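Local coordinates for pseudoazurin (Blue copper protein) (Sinorhizobium meliloti, PDB 3TU6) that binds one copper ion and probably carries electrons in the periplasm as a blue copper protein of the cupredoxin family, at residues M1-A13 against G30-S44. Numbering follows the deposited sequence.
With CU (copper (II) ion), chain B.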
# COMPACT_ATOMS: atom_id res chain seq x y z
N MET A 1 19.75 2.88 5.39
CA MET A 1 18.55 2.87 4.52
C MET A 1 18.41 1.52 3.82
O MET A 1 19.36 1.03 3.22
CB MET A 1 18.65 3.99 3.47
CG MET A 1 17.44 4.08 2.53
SD MET A 1 17.64 5.32 1.23
CE MET A 1 18.94 4.57 0.24
N GLU A 2 17.21 0.94 3.91
CA GLU A 2 16.87 -0.26 3.16
C GLU A 2 15.92 0.11 2.02
O GLU A 2 15.08 1.00 2.17
CB GLU A 2 16.24 -1.32 4.06
CG GLU A 2 17.08 -1.70 5.29
CD GLU A 2 18.48 -2.17 4.93
OE1 GLU A 2 18.65 -2.88 3.92
OE2 GLU A 2 19.43 -1.83 5.67
N GLU A 3 16.07 -0.57 0.89
CA GLU A 3 15.27 -0.31 -0.30
C GLU A 3 14.43 -1.54 -0.61
O GLU A 3 14.98 -2.62 -0.88
CB GLU A 3 16.17 0.03 -1.49
CG GLU A 3 17.13 1.19 -1.22
CD GLU A 3 17.88 1.64 -2.46
OE1 GLU A 3 18.19 0.79 -3.32
OE2 GLU A 3 18.18 2.85 -2.56
N TYR A 4 13.11 -1.39 -0.57
CA TYR A 4 12.18 -2.51 -0.75
C TYR A 4 11.45 -2.44 -2.09
O TYR A 4 11.42 -1.39 -2.74
CB TYR A 4 11.19 -2.55 0.40
CG TYR A 4 11.86 -2.79 1.73
CD1 TYR A 4 12.44 -4.02 2.02
CD2 TYR A 4 11.93 -1.79 2.70
CE1 TYR A 4 13.07 -4.26 3.23
CE2 TYR A 4 12.56 -2.02 3.92
CZ TYR A 4 13.13 -3.25 4.18
OH TYR A 4 13.76 -3.49 5.38
N ARG A 5 10.88 -3.57 -2.49
CA ARG A 5 10.17 -3.70 -3.76
C ARG A 5 8.75 -4.22 -3.55
O ARG A 5 8.54 -5.16 -2.79
CB ARG A 5 10.91 -4.68 -4.68
CG ARG A 5 12.29 -4.23 -5.13
CD ARG A 5 12.21 -3.04 -6.07
NE ARG A 5 13.42 -2.89 -6.87
CZ ARG A 5 13.73 -3.62 -7.94
NH1 ARG A 5 12.92 -4.58 -8.37
NH2 ARG A 5 14.87 -3.38 -8.59
N VAL A 6 7.79 -3.58 -4.22
CA VAL A 6 6.42 -4.07 -4.26
C VAL A 6 6.01 -4.23 -5.72
O VAL A 6 5.95 -3.26 -6.46
CB VAL A 6 5.44 -3.10 -3.57
CG1 VAL A 6 4.00 -3.59 -3.73
CG2 VAL A 6 5.80 -2.94 -2.11
N GLU A 7 5.73 -5.47 -6.12
CA GLU A 7 5.33 -5.75 -7.50
C GLU A 7 3.85 -5.49 -7.70
O GLU A 7 3.03 -5.85 -6.86
CB GLU A 7 5.67 -7.20 -7.87
CG GLU A 7 7.16 -7.49 -7.86
CD GLU A 7 7.50 -8.88 -8.39
OE1 GLU A 7 8.58 -9.03 -8.99
OE2 GLU A 7 6.68 -9.80 -8.21
N MET A 8 3.51 -4.86 -8.83
CA MET A 8 2.12 -4.62 -9.21
C MET A 8 1.74 -5.70 -10.22
O MET A 8 2.28 -5.74 -11.33
CB MET A 8 1.97 -3.22 -9.81
CG MET A 8 2.60 -2.12 -8.95
SD MET A 8 2.24 -0.43 -9.49
CE MET A 8 3.21 -0.34 -10.99
N LEU A 9 0.82 -6.58 -9.82
CA LEU A 9 0.56 -7.83 -10.55
C LEU A 9 -0.92 -8.06 -10.85
O LEU A 9 -1.80 -7.64 -10.10
CB LEU A 9 1.08 -9.01 -9.73
CG LEU A 9 2.59 -9.10 -9.52
CD1 LEU A 9 2.91 -10.04 -8.37
CD2 LEU A 9 3.28 -9.55 -10.80
N ASN A 10 -1.17 -8.76 -11.96
CA ASN A 10 -2.51 -9.22 -12.30
C ASN A 10 -2.92 -10.41 -11.45
O ASN A 10 -4.07 -10.49 -11.00
CB ASN A 10 -2.60 -9.59 -13.79
CG ASN A 10 -2.50 -8.39 -14.71
OD1 ASN A 10 -2.34 -7.26 -14.26
ND2 ASN A 10 -2.60 -8.64 -16.01
N LYS A 11 -1.98 -11.33 -11.23
CA LYS A 11 -2.22 -12.53 -10.43
C LYS A 11 -1.09 -12.71 -9.42
O LYS A 11 0.08 -12.80 -9.80
CB LYS A 11 -2.33 -13.75 -11.34
CG LYS A 11 -2.65 -15.07 -10.64
CD LYS A 11 -4.06 -15.08 -10.08
CE LYS A 11 -4.44 -16.47 -9.59
NZ LYS A 11 -5.82 -16.51 -9.01
N ALA A 12 -1.44 -12.76 -8.14
CA ALA A 12 -0.46 -12.92 -7.06
C ALA A 12 -0.21 -14.39 -6.74
O ALA A 12 -0.86 -15.28 -7.29
CB ALA A 12 -0.94 -12.18 -5.81
N ALA A 13 0.74 -14.63 -5.84
CA ALA A 13 1.07 -15.99 -5.41
C ALA A 13 -0.06 -16.64 -4.62
O ALA A 13 -0.34 -17.83 -4.79
CB ALA A 13 2.35 -15.98 -4.57
N GLY A 30 12.83 6.36 7.00
CA GLY A 30 13.94 6.69 6.10
C GLY A 30 14.15 5.70 4.97
O GLY A 30 14.91 5.98 4.04
N ASP A 31 13.50 4.54 5.04
CA ASP A 31 13.58 3.53 3.98
C ASP A 31 12.78 3.97 2.75
O ASP A 31 11.96 4.88 2.83
CB ASP A 31 13.05 2.18 4.48
CG ASP A 31 13.94 1.54 5.54
OD1 ASP A 31 15.12 1.93 5.66
OD2 ASP A 31 13.45 0.63 6.24
N THR A 32 13.03 3.30 1.63
CA THR A 32 12.29 3.55 0.39
C THR A 32 11.59 2.29 -0.10
O THR A 32 12.04 1.17 0.15
CB THR A 32 13.21 4.06 -0.74
OG1 THR A 32 14.18 3.06 -1.06
CG2 THR A 32 13.92 5.34 -0.32
N VAL A 33 10.47 2.49 -0.81
CA VAL A 33 9.75 1.40 -1.47
C VAL A 33 9.57 1.75 -2.95
O VAL A 33 9.04 2.81 -3.28
CB VAL A 33 8.37 1.15 -0.82
CG1 VAL A 33 7.53 0.23 -1.69
CG2 VAL A 33 8.54 0.58 0.57
N THR A 34 10.03 0.86 -3.82
CA THR A 34 9.92 1.04 -5.26
C THR A 34 8.85 0.11 -5.81
O THR A 34 8.87 -1.10 -5.54
CB THR A 34 11.25 0.76 -5.97
OG1 THR A 34 12.27 1.63 -5.45
CG2 THR A 34 11.12 0.98 -7.48
N PHE A 35 7.93 0.66 -6.60
CA PHE A 35 6.87 -0.14 -7.20
C PHE A 35 7.30 -0.64 -8.57
O PHE A 35 7.86 0.12 -9.36
CB PHE A 35 5.58 0.67 -7.28
CG PHE A 35 4.95 0.91 -5.94
CD1 PHE A 35 4.06 -0.01 -5.42
CD2 PHE A 35 5.30 2.01 -5.17
CE1 PHE A 35 3.49 0.18 -4.18
CE2 PHE A 35 4.74 2.21 -3.92
CZ PHE A 35 3.83 1.29 -3.42
N VAL A 36 7.07 -1.92 -8.83
CA VAL A 36 7.54 -2.58 -10.04
C VAL A 36 6.35 -2.95 -10.92
O VAL A 36 5.41 -3.59 -10.47
CB VAL A 36 8.34 -3.86 -9.70
CG1 VAL A 36 8.97 -4.45 -10.96
CG2 VAL A 36 9.41 -3.55 -8.66
N ALA A 37 6.41 -2.55 -12.19
CA ALA A 37 5.35 -2.84 -13.15
C ALA A 37 5.61 -4.17 -13.83
O ALA A 37 5.88 -4.22 -15.04
CB ALA A 37 5.25 -1.72 -14.18
N LYS A 38 5.52 -5.26 -13.07
CA LYS A 38 5.74 -6.60 -13.61
C LYS A 38 4.65 -6.95 -14.62
O LYS A 38 4.93 -7.51 -15.68
CB LYS A 38 5.80 -7.64 -12.50
CG LYS A 38 6.25 -9.02 -12.96
CD LYS A 38 6.78 -9.86 -11.82
CE LYS A 38 7.30 -11.21 -12.31
NZ LYS A 38 7.93 -11.99 -11.22
N ASP A 39 3.41 -6.62 -14.27
CA ASP A 39 2.29 -6.62 -15.22
C ASP A 39 1.87 -5.18 -15.48
O ASP A 39 1.95 -4.33 -14.58
CB ASP A 39 1.11 -7.43 -14.67
CG ASP A 39 1.40 -8.91 -14.59
OD1 ASP A 39 2.05 -9.45 -15.51
OD2 ASP A 39 0.96 -9.55 -13.61
N LYS A 40 1.41 -4.90 -16.70
CA LYS A 40 1.05 -3.54 -17.10
C LYS A 40 -0.38 -3.19 -16.72
O LYS A 40 -1.21 -4.07 -16.46
CB LYS A 40 1.25 -3.35 -18.60
CG LYS A 40 2.66 -3.68 -19.10
CD LYS A 40 3.72 -2.79 -18.48
CE LYS A 40 5.09 -3.04 -19.11
NZ LYS A 40 6.14 -2.17 -18.52
N GLY A 41 -0.67 -1.89 -16.69
CA GLY A 41 -2.02 -1.39 -16.41
C GLY A 41 -2.27 -0.98 -14.97
O GLY A 41 -3.40 -0.64 -14.62
N HIS A 42 -1.23 -1.01 -14.14
CA HIS A 42 -1.36 -0.65 -12.72
C HIS A 42 -0.62 0.65 -12.40
O HIS A 42 0.27 1.07 -13.13
CB HIS A 42 -0.82 -1.76 -11.82
CG HIS A 42 -1.38 -3.11 -12.11
ND1 HIS A 42 -2.65 -3.49 -11.74
CD2 HIS A 42 -0.84 -4.18 -12.74
CE1 HIS A 42 -2.87 -4.73 -12.13
NE2 HIS A 42 -1.78 -5.18 -12.74
N ASN A 43 -1.02 1.26 -11.29
CA ASN A 43 -0.29 2.39 -10.72
C ASN A 43 -0.27 2.28 -9.20
O ASN A 43 -0.91 1.39 -8.63
CB ASN A 43 -0.91 3.72 -11.16
CG ASN A 43 -2.13 4.12 -10.33
OD1 ASN A 43 -3.06 3.33 -10.14
ND2 ASN A 43 -2.13 5.35 -9.84
N SER A 44 0.46 3.19 -8.55
CA SER A 44 0.46 3.29 -7.10
C SER A 44 0.25 4.74 -6.68
O SER A 44 1.01 5.62 -7.10
CB SER A 44 1.78 2.76 -6.53
OG SER A 44 1.78 2.84 -5.11
CU CU B . -4.01 -2.42 -10.72
O HOH W 1 13.03 1.04 -2.68
O HOH W 2 14.12 -1.76 7.23
O HOH W 3 -1.33 -6.68 -17.79
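Tyr4 and Thr34 sit at the middle of a parallel pairing between strands 3-9 and 32-36 of the cupredoxin beta barrel. Thr34 N donates to Tyr4 O, and Val6 N donates back to Thr34 O. The ladder runs on to Met8 N and Val36 O at 2.8 Å.

Asp31 closes one end. Its OD1 takes the Glu2 N-H at 2.9 Å, from above the carboxylate plane. Its OD2 lies by the edge of the Tyr4 ring, accepts from Gln28 N, and reaches Tyr4 OH through a water. With alanine in place of Asp31, the N-H groups of Glu2 and Gln28 would probably lose their carboxylate acceptor, and the water at Tyr4 OH its link to this end of the strand.

Val6, Val33 and Phe35 share the face turned to the interior. Val6 CG2 meets Val33 CG1 at 3.6 Å, while its CG1 lies against Phe35 CE1.

Met8 points across to the loop after strand 32-36, which carries the copper ligand His42. Its CB packs on His42 CB at 3.7 Å. CG lies by Val36 O. SD rests against the Asn43 backbone and makes an oblique Met-aromatic contact with Phe35. The chain bends at its last torsion (chi3 -71°), and CE comes to Ala37 CA and His42 O.

At the other end, Asp39 OD2 accepts from Asn10 N at 2.8 Å, on its anti side. Asn10 OD1 takes the N-H of His42 NE2 at 2.6 Å, nearly in line with its own C=O, though the bond is bent at the hydrogen (144°). His42 ND1 binds copper at 2.0 Å, and Cys80, His83 and Met88 complete the site. Asn10 is thus a second-shell residue: both ring nitrogens are engaged, which should hold the imidazole against rotation, and accepting the NE2 hydrogen probably makes ND1 somewhat more electron-rich as a ligand.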